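Local coordinates for AbyA5 (Verrucosispora maris, PDB 4YWF), which is an esterase-like lyase of the alpha/beta hydrolase superfamily that catalyses acetate elimination in spirotetronate biosynthesis, at residues 20-25 with 257-262; 146-151 with 193-198; 185-190 with 262-267; 246-251 with 281-286. The protein carries 4 engineered substitutions. One frame throughout, in Å; residues are numbered along the deposited sequence.

Interaction 1 of 4, residues 20-25 with 257-262; sequences MSNDVA and PRVTVD
Met20, a selenomethionine, lays its selenium against the carboxylate of Asp262, with SE 4.0 Å from Asp262 CG and 4.2 Å from Asp262 OD1. The two side chains run alongside each other, pointing opposite ways. Met20 bends at its second and third torsions (chi2 -56°, chi3 120°) to bring the selenium there, while Asp262 reaches out from the first turns of its helix. One turn earlier on the same helix, Val259 offers its CG2 methyl to the amide end of Asn22, and these two side chains lie roughly perpendicular. No hydrogen bond joins the two segments directly; polar groups are held from outside, the backbone N of Asn22 by Asp52 and that of Met20 by Asp92. Asp23, at the N-cap of helix 24-29, accepts a weak bond from Ala25 N, with OD1 at 3.0 Å. The next helical residue, Glu26, accepts a hydrogen bond from Val259 N and so ties the two helix starts together. The contact places the N-terminal segment and helix 24-29 beside the start of helix 258-268, on the periphery of the chain, with Phe90 packing on Met20 and Pro272 on Asp262.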
loop_
_atom_site.group_PDB
_atom_site.type_symbol
_atom_site.label_atom_id
_atom_site.label_comp_id
_atom_site.label_asym_id
_atom_site.label_seq_id
_atom_site.Cartn_x
_atom_site.Cartn_y
_atom_site.Cartn_z
HETATM N N MSE A 20 8.533 -20.285 1.281
HETATM C CA MSE A 20 7.271 -20.508 1.956
HETATM C C MSE A 20 6.515 -21.710 1.465
HETATM O O MSE A 20 5.818 -22.332 2.264
HETATM C CB MSE A 20 6.373 -19.281 1.862
HETATM C CG MSE A 20 6.952 -18.114 2.625
HETATM SE SE MSE A 20 7.297 -18.591 4.530
HETATM C CE MSE A 20 9.269 -18.211 4.433
ATOM N N SER A 21 6.644 -22.054 0.181
ATOM C CA SER A 21 5.748 -23.030 -0.439
ATOM C C SER A 21 4.333 -22.617 -0.063
ATOM O O SER A 21 3.660 -23.258 0.763
ATOM C CB SER A 21 6.044 -24.438 0.027
ATOM O OG SER A 21 7.405 -24.753 -0.163
ATOM N N ASN A 22 3.926 -21.484 -0.638
ATOM C CA ASN A 22 2.619 -20.932 -0.385
ATOM C C ASN A 22 1.538 -21.880 -0.882
ATOM O O ASN A 22 1.710 -22.629 -1.864
ATOM C CB ASN A 22 2.457 -19.553 -1.026
ATOM C CG ASN A 22 3.398 -18.523 -0.433
ATOM O OD1 ASN A 22 4.333 -18.049 -1.087
ATOM N ND2 ASN A 22 3.174 -18.180 0.785
ATOM N N ASP A 23 0.418 -21.869 -0.203
ATOM C CA ASP A 23 -0.707 -22.646 -0.703
ATOM C C ASP A 23 -1.176 -22.046 -2.023
ATOM O O ASP A 23 -1.513 -20.875 -2.072
ATOM C CB ASP A 23 -1.826 -22.644 0.319
ATOM C CG ASP A 23 -2.970 -23.484 -0.112
ATOM O OD1 ASP A 23 -3.683 -23.113 -1.053
ATOM O OD2 ASP A 23 -3.122 -24.544 0.473
ATOM N N VAL A 24 -1.197 -22.858 -3.081
ATOM C CA VAL A 24 -1.404 -22.390 -4.444
ATOM C C VAL A 24 -2.852 -21.999 -4.737
ATOM O O VAL A 24 -3.108 -21.126 -5.579
ATOM C CB VAL A 24 -0.969 -23.437 -5.492
ATOM N N ALA A 25 -3.802 -22.635 -4.054
ATOM C CA ALA A 25 -5.231 -22.336 -4.273
ATOM C C ALA A 25 -5.373 -20.866 -4.038
ATOM O O ALA A 25 -5.997 -20.091 -4.761
ATOM C CB ALA A 25 -6.062 -23.114 -3.268
ATOM N N PRO A 257 -5.939 -16.322 6.645
ATOM C CA PRO A 257 -5.171 -17.085 5.656
ATOM C C PRO A 257 -3.658 -17.103 5.902
ATOM O O PRO A 257 -3.041 -16.088 6.334
ATOM C CB PRO A 257 -5.470 -16.372 4.323
ATOM C CG PRO A 257 -6.779 -15.737 4.524
ATOM C CD PRO A 257 -6.837 -15.342 5.982
ATOM N N ARG A 258 -3.067 -18.251 5.598
ATOM C CA ARG A 258 -1.655 -18.519 5.901
ATOM C C ARG A 258 -0.764 -17.494 5.176
ATOM O O ARG A 258 0.244 -17.029 5.722
ATOM C CB ARG A 258 -1.308 -19.968 5.485
ATOM N N VAL A 259 -1.160 -17.134 3.954
ATOM C CA VAL A 259 -0.367 -16.169 3.177
ATOM C C VAL A 259 -0.251 -14.840 3.944
ATOM O O VAL A 259 0.834 -14.302 4.052
ATOM C CB VAL A 259 -0.906 -15.942 1.764
ATOM C CG1 VAL A 259 -0.037 -14.943 1.030
ATOM C CG2 VAL A 259 -0.895 -17.243 0.959
ATOM N N THR A 260 -1.347 -14.365 4.551
ATOM C CA THR A 260 -1.284 -13.150 5.361
ATOM C C THR A 260 -0.366 -13.269 6.555
ATOM O O THR A 260 0.412 -12.367 6.836
ATOM C CB THR A 260 -2.691 -12.724 5.833
ATOM O OG1 THR A 260 -3.481 -12.437 4.685
ATOM C CG2 THR A 260 -2.610 -11.471 6.668
ATOM N N VAL A 261 -0.458 -14.386 7.273
ATOM C CA VAL A 261 0.364 -14.637 8.477
ATOM C C VAL A 261 1.874 -14.705 8.183
ATOM O O VAL A 261 2.713 -14.175 8.954
ATOM C CB VAL A 261 -0.027 -15.975 9.166
ATOM C CG1 VAL A 261 0.856 -16.260 10.401
ATOM C CG2 VAL A 261 -1.517 -16.015 9.532
ATOM N N ASP A 262 2.197 -15.433 7.112
ATOM C CA ASP A 262 3.602 -15.711 6.721
ATOM C C ASP A 262 4.246 -14.448 6.239
ATOM O O ASP A 262 5.378 -14.129 6.614
ATOM C CB ASP A 262 3.644 -16.717 5.592
ATOM C CG ASP A 262 3.631 -18.168 6.071
ATOM O OD1 ASP A 262 4.081 -18.467 7.203
ATOM O OD2 ASP A 262 3.180 -19.020 5.284
#

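Interaction 2 of 4, residues 146-151 with 193-198; sequences LMTGGI and ALFGVL
Leu146 brings both methyls of its branch to helix 194-201 and buries more surface here than any other residue of the two segments. Its CD1 lies 3.9 Å from Phe195 CB and equally close to Phe195 O, while CD2 lies 4.0 Å from Leu198 CB, so the fork sits against two residues one helical turn apart. An alternating strand puts Leu146 and Thr148 on the helix side and Met147 on the other. Phe195 is met at the rim of its ring, near the ring plane, by Leu146 CD1 and by Thr148 OG1, the latter 4.3 Å from CE1. The first torsion of Thr148 (chi1 58°) carries OG1 to this ring edge, where the buried hydroxyl is satisfied by a hydrogen bond with Ser219 OG. Replacing Leu146 by an alanine would probably open a gap beside Phe195 and Leu198, leaving the ring edge less firmly seated. The helix runs at 135° to the strand, the segment axes 10.3 Å apart. Helix 194-201 belongs to a beta-alpha-beta crossover from strand 171-174 to strand 207-215 that passes over strand 143-148, which hydrogen-bonds to both, while helix 218-226 packs alongside on Phe195.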
loop_
_atom_site.group_PDB
_atom_site.type_symbol
_atom_site.label_atom_id
_atom_site.label_comp_id
_atom_site.label_asym_id
_atom_site.label_seq_id
_atom_site.Cartn_x
_atom_site.Cartn_y
_atom_site.Cartn_z
ATOM N N LEU A 146 0.739 11.222 -0.522
ATOM C CA LEU A 146 1.537 10.076 -0.227
ATOM C C LEU A 146 0.727 8.768 -0.461
ATOM O O LEU A 146 -0.339 8.596 0.093
ATOM C CB LEU A 146 2.056 10.138 1.201
ATOM C CG LEU A 146 3.063 11.202 1.607
ATOM C CD1 LEU A 146 3.475 10.974 3.015
ATOM C CD2 LEU A 146 4.330 11.258 0.758
HETATM N N MSE A 147 1.256 7.834 -1.237
HETATM C CA MSE A 147 0.519 6.597 -1.533
HETATM C C MSE A 147 1.268 5.398 -1.177
HETATM O O MSE A 147 2.420 5.225 -1.648
HETATM C CB MSE A 147 0.186 6.554 -2.999
HETATM C CG MSE A 147 -0.780 5.395 -3.265
HETATM SE SE MSE A 147 -1.870 5.746 -4.871
HETATM C CE MSE A 147 -3.115 4.198 -4.840
ATOM N N THR A 148 0.609 4.513 -0.429
ATOM C CA THR A 148 1.130 3.206 -0.067
ATOM C C THR A 148 0.046 2.131 -0.023
ATOM O O THR A 148 -1.099 2.394 0.249
ATOM C CB THR A 148 1.776 3.219 1.350
ATOM O OG1 THR A 148 0.811 3.641 2.336
ATOM C CG2 THR A 148 2.964 4.145 1.403
ATOM N N GLY A 149 0.433 0.905 -0.325
ATOM C CA GLY A 149 -0.433 -0.237 -0.212
ATOM C C GLY A 149 -0.163 -1.022 1.087
ATOM O O GLY A 149 0.488 -0.540 2.008
ATOM N N GLY A 150 -0.752 -2.213 1.136
ATOM C CA GLY A 150 -0.609 -3.146 2.206
ATOM C C GLY A 150 0.584 -4.058 2.052
ATOM O O GLY A 150 1.580 -3.715 1.399
ATOM N N ILE A 151 0.520 -5.186 2.734
ATOM C CA ILE A 151 1.724 -5.958 3.030
ATOM C C ILE A 151 2.189 -6.804 1.818
ATOM O O ILE A 151 3.284 -7.434 1.903
ATOM C CB ILE A 151 1.543 -6.846 4.284
ATOM C CG1 ILE A 151 0.231 -7.635 4.160
ATOM C CG2 ILE A 151 1.586 -6.020 5.584
ATOM C CD1 ILE A 151 0.162 -8.930 4.927
ATOM N N ALA A 193 6.805 6.325 11.397
ATOM C CA ALA A 193 7.641 7.455 11.057
ATOM C C ALA A 193 7.868 7.628 9.531
ATOM O O ALA A 193 8.331 8.680 9.066
ATOM C CB ALA A 193 8.997 7.345 11.780
ATOM N N LEU A 194 7.512 6.616 8.757
ATOM C CA LEU A 194 7.881 6.555 7.356
ATOM C C LEU A 194 7.306 7.727 6.575
ATOM O O LEU A 194 7.973 8.283 5.711
ATOM C CB LEU A 194 7.443 5.214 6.752
ATOM C CG LEU A 194 7.503 5.123 5.219
ATOM C CD1 LEU A 194 8.960 5.163 4.788
ATOM C CD2 LEU A 194 6.777 3.868 4.785
ATOM N N PHE A 195 6.082 8.133 6.901
ATOM C CA PHE A 195 5.460 9.166 6.142
ATOM C C PHE A 195 6.283 10.435 6.322
ATOM O O PHE A 195 6.545 11.118 5.349
ATOM C CB PHE A 195 3.983 9.422 6.524
ATOM C CG PHE A 195 3.130 8.185 6.546
ATOM C CD1 PHE A 195 2.544 7.705 5.399
ATOM C CD2 PHE A 195 2.896 7.504 7.743
ATOM C CE1 PHE A 195 1.789 6.539 5.428
ATOM C CE2 PHE A 195 2.124 6.349 7.776
ATOM C CZ PHE A 195 1.561 5.887 6.635
ATOM N N GLY A 196 6.627 10.774 7.572
ATOM C CA GLY A 196 7.367 12.033 7.813
ATOM C C GLY A 196 8.692 12.076 7.062
ATOM O O GLY A 196 9.057 13.059 6.499
ATOM N N VAL A 197 9.374 10.939 7.020
ATOM C CA VAL A 197 10.636 10.796 6.313
ATOM C C VAL A 197 10.522 10.958 4.785
ATOM O O VAL A 197 11.446 11.480 4.172
ATOM C CB VAL A 197 11.288 9.484 6.707
ATOM C CG1 VAL A 197 12.419 9.115 5.750
ATOM C CG2 VAL A 197 11.760 9.598 8.168
ATOM N N LEU A 198 9.372 10.629 4.201
ATOM C CA LEU A 198 9.130 10.885 2.798
ATOM C C LEU A 198 8.903 12.349 2.576
ATOM O O LEU A 198 9.383 12.926 1.604
ATOM C CB LEU A 198 7.880 10.100 2.296
ATOM C CG LEU A 198 8.013 8.599 2.278
ATOM C CD1 LEU A 198 6.576 8.060 2.123
ATOM C CD2 LEU A 198 8.967 8.070 1.211
#

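Interaction 3 of 4, residues 185-190 with 262-267; sequences LRYDLD and DTLARL
The Tyr187 ring meets helix 258-268 at its edge: Leu264 CD2 lies in the ring plane, 3.8 Å from CE2, and Leu267 CB also sits near that plane. The tyrosine belongs to the long loop that leads from strand 171-174 to helix 194-201 in the alpha/beta hydrolase fold. Elsewhere round it are the side chains of Phe218 and Leu222, and Trp282 in an edge-to-face stack. The second flat group, the guanidinium of Arg186, is met at its edge and in its plane by Asp188 OD2, in a salt bridge of 3.0 Å from NH2 that uses the anti side of the carboxylate; a weak bond from NE goes to the same oxygen. Asp188 also forms an Asx turn, its OD1 accepting from Asp190 N at 2.9 Å. These bonds lie within the loop itself. With CG anti to the backbone N (chi1 -177°), Tyr187 sends its ring past Leu267, CB to CB 4.0 Å, and on to Leu264 one turn earlier. Its backbone anchors the same place: Tyr187 N donates to Leu267 O in the last turn of the helix, at 3.2 Å and nearly straight (162°), from above the carbonyl plane. That oxygen has a second partner, a water that donates to Leu267 O at 3.0 Å and to Leu185 O at 2.9 Å, bridging loop and helix.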
loop_
_atom_site.group_PDB
_atom_site.type_symbol
_atom_site.label_atom_id
_atom_site.label_comp_id
_atom_site.label_asym_id
_atom_site.label_seq_id
_atom_site.Cartn_x
_atom_site.Cartn_y
_atom_site.Cartn_z
ATOM N N LEU A 185 13.461 -1.803 5.237
ATOM C CA LEU A 185 13.254 -1.682 6.666
ATOM C C LEU A 185 12.512 -2.876 7.280
ATOM O O LEU A 185 11.795 -3.625 6.610
ATOM C CB LEU A 185 12.455 -0.422 6.970
ATOM C CG LEU A 185 12.999 0.936 6.520
ATOM C CD1 LEU A 185 11.847 1.915 6.437
ATOM C CD2 LEU A 185 14.103 1.463 7.436
ATOM N N ARG A 186 12.633 -2.984 8.603
ATOM C CA ARG A 186 11.815 -3.929 9.342
ATOM C C ARG A 186 10.485 -3.198 9.676
ATOM O O ARG A 186 10.492 -2.028 9.953
ATOM C CB ARG A 186 12.563 -4.407 10.588
ATOM C CG ARG A 186 11.859 -5.541 11.340
ATOM C CD ARG A 186 12.542 -5.839 12.671
ATOM N NE ARG A 186 12.707 -4.619 13.457
ATOM C CZ ARG A 186 13.442 -4.498 14.565
ATOM N NH1 ARG A 186 14.109 -5.536 15.067
ATOM N NH2 ARG A 186 13.488 -3.317 15.200
ATOM N N TYR A 187 9.377 -3.893 9.514
ATOM C CA TYR A 187 8.072 -3.454 9.955
ATOM C C TYR A 187 8.034 -3.690 11.488
ATOM O O TYR A 187 8.052 -4.773 11.935
ATOM C CB TYR A 187 7.020 -4.251 9.186
ATOM C CG TYR A 187 5.548 -3.940 9.391
ATOM C CD1 TYR A 187 5.069 -2.693 9.827
ATOM C CD2 TYR A 187 4.635 -4.920 9.136
ATOM C CE1 TYR A 187 3.688 -2.490 10.037
ATOM C CE2 TYR A 187 3.304 -4.717 9.326
ATOM C CZ TYR A 187 2.837 -3.548 9.780
ATOM O OH TYR A 187 1.467 -3.530 9.881
ATOM N N ASP A 188 8.064 -2.628 12.260
ATOM C CA ASP A 188 8.130 -2.737 13.669
ATOM C C ASP A 188 7.342 -1.560 14.238
ATOM O O ASP A 188 6.707 -0.809 13.485
ATOM C CB ASP A 188 9.593 -2.712 14.133
ATOM C CG ASP A 188 10.360 -1.400 13.768
ATOM O OD1 ASP A 188 9.753 -0.290 13.601
ATOM O OD2 ASP A 188 11.623 -1.478 13.677
ATOM N N LEU A 189 7.421 -1.405 15.562
ATOM C CA LEU A 189 6.596 -0.442 16.310
ATOM C C LEU A 189 6.867 1.039 15.972
ATOM O O LEU A 189 6.125 1.910 16.443
ATOM C CB LEU A 189 6.777 -0.686 17.827
ATOM N N ASP A 190 7.953 1.316 15.233
ATOM C CA ASP A 190 8.356 2.670 14.855
ATOM C C ASP A 190 8.136 2.998 13.365
ATOM O O ASP A 190 8.396 4.118 12.909
ATOM C CB ASP A 190 9.824 2.896 15.204
ATOM C CG ASP A 190 10.058 2.997 16.719
ATOM O OD1 ASP A 190 9.090 3.311 17.437
ATOM O OD2 ASP A 190 11.208 2.740 17.197
ATOM N N ASP A 262 2.197 -15.433 7.112
ATOM C CA ASP A 262 3.602 -15.711 6.721
ATOM C C ASP A 262 4.246 -14.448 6.239
ATOM O O ASP A 262 5.378 -14.129 6.614
ATOM C CB ASP A 262 3.644 -16.717 5.592
ATOM C CG ASP A 262 3.631 -18.168 6.071
ATOM O OD1 ASP A 262 4.081 -18.467 7.203
ATOM O OD2 ASP A 262 3.180 -19.020 5.284
ATOM N N THR A 263 3.512 -13.710 5.400
ATOM C CA THR A 263 3.992 -12.362 5.012
ATOM C C THR A 263 4.249 -11.468 6.191
ATOM O O THR A 263 5.299 -10.814 6.296
ATOM C CB THR A 263 2.977 -11.688 4.078
ATOM O OG1 THR A 263 2.814 -12.522 2.964
ATOM C CG2 THR A 263 3.438 -10.342 3.612
ATOM N N LEU A 264 3.287 -11.411 7.110
ATOM C CA LEU A 264 3.477 -10.533 8.282
ATOM C C LEU A 264 4.700 -10.916 9.072
ATOM O O LEU A 264 5.448 -10.065 9.554
ATOM C CB LEU A 264 2.268 -10.596 9.235
ATOM C CG LEU A 264 1.163 -9.534 9.204
ATOM C CD1 LEU A 264 0.341 -9.648 10.499
ATOM C CD2 LEU A 264 1.673 -8.094 9.065
ATOM N N ALA A 265 4.867 -12.217 9.267
ATOM C CA ALA A 265 6.046 -12.724 9.921
ATOM C C ALA A 265 7.313 -12.327 9.138
ATOM O O ALA A 265 8.277 -11.887 9.741
ATOM C CB ALA A 265 5.941 -14.220 10.091
ATOM N N ARG A 266 7.303 -12.412 7.802
ATOM C CA ARG A 266 8.514 -11.989 7.049
ATOM C C ARG A 266 8.746 -10.506 7.263
ATOM O O ARG A 266 9.809 -10.072 7.707
ATOM C CB ARG A 266 8.406 -12.248 5.536
ATOM C CG ARG A 266 9.566 -11.594 4.750
ATOM C CD ARG A 266 10.964 -12.128 5.155
ATOM N NE ARG A 266 11.049 -13.596 4.940
ATOM C CZ ARG A 266 11.716 -14.235 3.962
ATOM N NH1 ARG A 266 12.450 -13.586 3.045
ATOM N NH2 ARG A 266 11.635 -15.565 3.915
ATOM N N LEU A 267 7.731 -9.691 6.987
ATOM C CA LEU A 267 7.964 -8.244 7.142
ATOM C C LEU A 267 8.420 -7.812 8.521
ATOM O O LEU A 267 9.267 -6.940 8.641
ATOM C CB LEU A 267 6.745 -7.396 6.712
ATOM C CG LEU A 267 6.051 -7.718 5.413
ATOM C CD1 LEU A 267 4.891 -6.787 5.280
ATOM C CD2 LEU A 267 6.943 -7.659 4.159
HETATM O O HOH W 1 11.614 -6.517 6.843
#

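Interaction 4 of 4, residues 246-251 with 281-286; sequences FFTDKE and NWALTP
Aromatic and apolar packing, with a CH-pi contact from Trp282 to Phe247 at its centre, joins the short helix 245-248 to the loop between helices 275-278 and 286-290, toward the outside of the chain. Trp282 CB stands over one face of the Phe247 ring, 4.1 Å from the centroid and 21° off the ring normal, displaced toward the rim. The opposite face is covered by the preceding residue: Phe246 CD2 lies 3.9 Å above the plane, over the ring centre, so the phenyl group is held between a ring edge and a methylene. The indole itself leads on past the phenyl group, Trp282 CE3 lying 3.9 Å from Phe247 CE1. Phe247 has CG anti to its carbonyl carbon (chi1 -63°), which directs the ring to the loop, where CD2 also comes 3.9 Å from Ala283 CA. At the margin Thr248 adds its methyl, CG2 being 4.1 Å from Ala283 CB. His221, on helix 218-226, meets the Phe247 ring with the planes at about 40° and donates a hydrogen bond from NE2 to Trp282 O. Exchanging Phe247 for a serine would probably leave Trp282 CB without the aromatic face it rests on and open a gap against Phe246 and Ala283. No hydrogen bond crosses between the segments, and Thr248 OG1 turns to Ala244 O instead; the join therefore depends on close fit and dispersion, with polar bonding supplied from outside the pair.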
loop_
_atom_site.group_PDB
_atom_site.type_symbol
_atom_site.label_atom_id
_atom_site.label_comp_id
_atom_site.label_asym_id
_atom_site.label_seq_id
_atom_site.Cartn_x
_atom_site.Cartn_y
_atom_site.Cartn_z
ATOM N N PHE A 246 -7.850 -6.821 15.011
ATOM C CA PHE A 246 -6.878 -7.599 14.263
ATOM C C PHE A 246 -5.671 -8.038 15.172
ATOM O O PHE A 246 -5.148 -9.125 15.045
ATOM C CB PHE A 246 -6.384 -6.814 13.043
ATOM C CG PHE A 246 -5.411 -7.571 12.215
ATOM C CD1 PHE A 246 -5.830 -8.532 11.353
ATOM C CD2 PHE A 246 -4.051 -7.374 12.385
ATOM C CE1 PHE A 246 -4.914 -9.300 10.629
ATOM C CE2 PHE A 246 -3.115 -8.120 11.673
ATOM C CZ PHE A 246 -3.551 -9.074 10.779
ATOM N N PHE A 247 -5.249 -7.166 16.065
ATOM C CA PHE A 247 -4.035 -7.331 16.783
ATOM C C PHE A 247 -4.286 -8.107 18.078
ATOM O O PHE A 247 -3.365 -8.616 18.642
ATOM C CB PHE A 247 -3.441 -5.977 17.094
ATOM C CG PHE A 247 -3.056 -5.203 15.885
ATOM C CD1 PHE A 247 -1.888 -5.528 15.192
ATOM C CD2 PHE A 247 -3.846 -4.129 15.423
ATOM C CE1 PHE A 247 -1.494 -4.825 14.064
ATOM C CE2 PHE A 247 -3.454 -3.448 14.284
ATOM C CZ PHE A 247 -2.311 -3.813 13.589
ATOM N N THR A 248 -5.533 -8.197 18.518
ATOM C CA THR A 248 -5.877 -8.723 19.861
ATOM C C THR A 248 -6.874 -9.863 19.856
ATOM O O THR A 248 -7.030 -10.537 20.864
ATOM C CB THR A 248 -6.518 -7.613 20.765
ATOM O OG1 THR A 248 -7.769 -7.260 20.205
ATOM C CG2 THR A 248 -5.603 -6.349 20.869
ATOM N N ASP A 249 -7.580 -10.079 18.767
ATOM C CA ASP A 249 -8.638 -11.121 18.775
ATOM C C ASP A 249 -8.040 -12.417 18.325
ATOM O O ASP A 249 -7.811 -12.615 17.132
ATOM C CB ASP A 249 -9.769 -10.755 17.853
ATOM C CG ASP A 249 -10.842 -11.806 17.796
ATOM O OD1 ASP A 249 -10.675 -12.935 18.323
ATOM O OD2 ASP A 249 -11.876 -11.509 17.193
ATOM N N LYS A 250 -7.783 -13.311 19.284
ATOM C CA LYS A 250 -7.130 -14.614 18.988
ATOM C C LYS A 250 -7.899 -15.638 18.138
ATOM O O LYS A 250 -7.301 -16.283 17.238
ATOM C CB LYS A 250 -6.685 -15.256 20.321
ATOM C CG LYS A 250 -5.553 -14.519 20.969
ATOM C CD LYS A 250 -4.294 -14.596 20.110
ATOM C CE LYS A 250 -3.053 -14.137 20.871
ATOM N NZ LYS A 250 -2.047 -13.378 20.050
ATOM N N GLU A 251 -9.212 -15.789 18.349
ATOM C CA GLU A 251 -10.007 -16.658 17.452
ATOM C C GLU A 251 -9.972 -16.133 16.025
ATOM O O GLU A 251 -9.831 -16.921 15.096
ATOM C CB GLU A 251 -11.493 -16.838 17.884
ATOM N N ASN A 281 0.630 -5.287 21.054
ATOM C CA ASN A 281 0.456 -3.935 21.554
ATOM C C ASN A 281 0.412 -2.860 20.461
ATOM O O ASN A 281 0.562 -1.689 20.744
ATOM C CB ASN A 281 1.492 -3.627 22.643
ATOM C CG ASN A 281 1.419 -4.640 23.810
ATOM O OD1 ASN A 281 0.335 -4.932 24.347
ATOM N ND2 ASN A 281 2.559 -5.168 24.204
ATOM N N TRP A 282 0.201 -3.262 19.203
ATOM C CA TRP A 282 0.054 -2.285 18.110
ATOM C C TRP A 282 -1.360 -1.773 17.959
ATOM O O TRP A 282 -1.614 -0.873 17.136
ATOM C CB TRP A 282 0.503 -2.926 16.791
ATOM C CG TRP A 282 1.955 -3.247 16.732
ATOM C CD1 TRP A 282 2.911 -3.182 17.784
ATOM C CD2 TRP A 282 2.659 -3.705 15.585
ATOM N NE1 TRP A 282 4.152 -3.562 17.297
ATOM C CE2 TRP A 282 4.026 -3.883 15.961
ATOM C CE3 TRP A 282 2.284 -3.926 14.255
ATOM C CZ2 TRP A 282 4.995 -4.305 15.049
ATOM C CZ3 TRP A 282 3.257 -4.362 13.344
ATOM C CH2 TRP A 282 4.581 -4.549 13.742
ATOM N N ALA A 283 -2.298 -2.333 18.708
ATOM C CA ALA A 283 -3.682 -1.915 18.590
ATOM C C ALA A 283 -3.825 -0.404 18.791
ATOM O O ALA A 283 -3.186 0.177 19.652
ATOM C CB ALA A 283 -4.521 -2.628 19.608
ATOM N N LEU A 284 -4.640 0.226 17.962
ATOM C CA LEU A 284 -5.133 1.567 18.220
ATOM C C LEU A 284 -6.267 1.555 19.274
ATOM O O LEU A 284 -7.329 0.895 19.110
ATOM C CB LEU A 284 -5.610 2.226 16.930
ATOM C CG LEU A 284 -4.549 2.366 15.828
ATOM C CD1 LEU A 284 -5.191 2.642 14.500
ATOM C CD2 LEU A 284 -3.584 3.483 16.182
ATOM N N THR A 285 -6.024 2.299 20.344
ATOM C CA THR A 285 -7.001 2.489 21.420
ATOM C C THR A 285 -8.026 3.642 21.164
ATOM O O THR A 285 -7.761 4.588 20.371
ATOM C CB THR A 285 -6.285 2.857 22.741
ATOM O OG1 THR A 285 -5.736 4.163 22.612
ATOM C CG2 THR A 285 -5.148 1.870 23.041
ATOM N N PRO A 286 -9.154 3.627 21.911
ATOM C CA PRO A 286 -10.134 4.727 21.800
ATOM C C PRO A 286 -9.486 6.107 21.865
ATOM O O PRO A 286 -9.825 6.975 21.046
ATOM C CB PRO A 286 -11.031 4.518 23.034
ATOM C CG PRO A 286 -11.011 3.022 23.227
ATOM C CD PRO A 286 -9.576 2.623 22.919
#

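Helix 258-268 links interactions 1 and 3, which share Asp262 and have centres about 16 Å apart. Interaction 2 lies deepest, on a central strand of the sheet. The centres of interactions 2 and 3 are about 14 Å apart; Ile151 bridges them by packing on Thr263, Leu264 and Leu267, and also touches Thr260 of interaction 1. Interaction 4 joins interaction 3 through Trp282 on Tyr187 and Phe246 on Leu264, again with centres about 16 Å apart. Interactions 1 and 2 are the most distant, their centres about 25 Å apart. Along the chain, interaction 2 falls wholly between the segments of interaction 1, whereas interaction 3 alternates with each of the others. Helix 258-268 thereby connects the N-terminal segment, the loop that follows strand 143-148 and other surrounding loops.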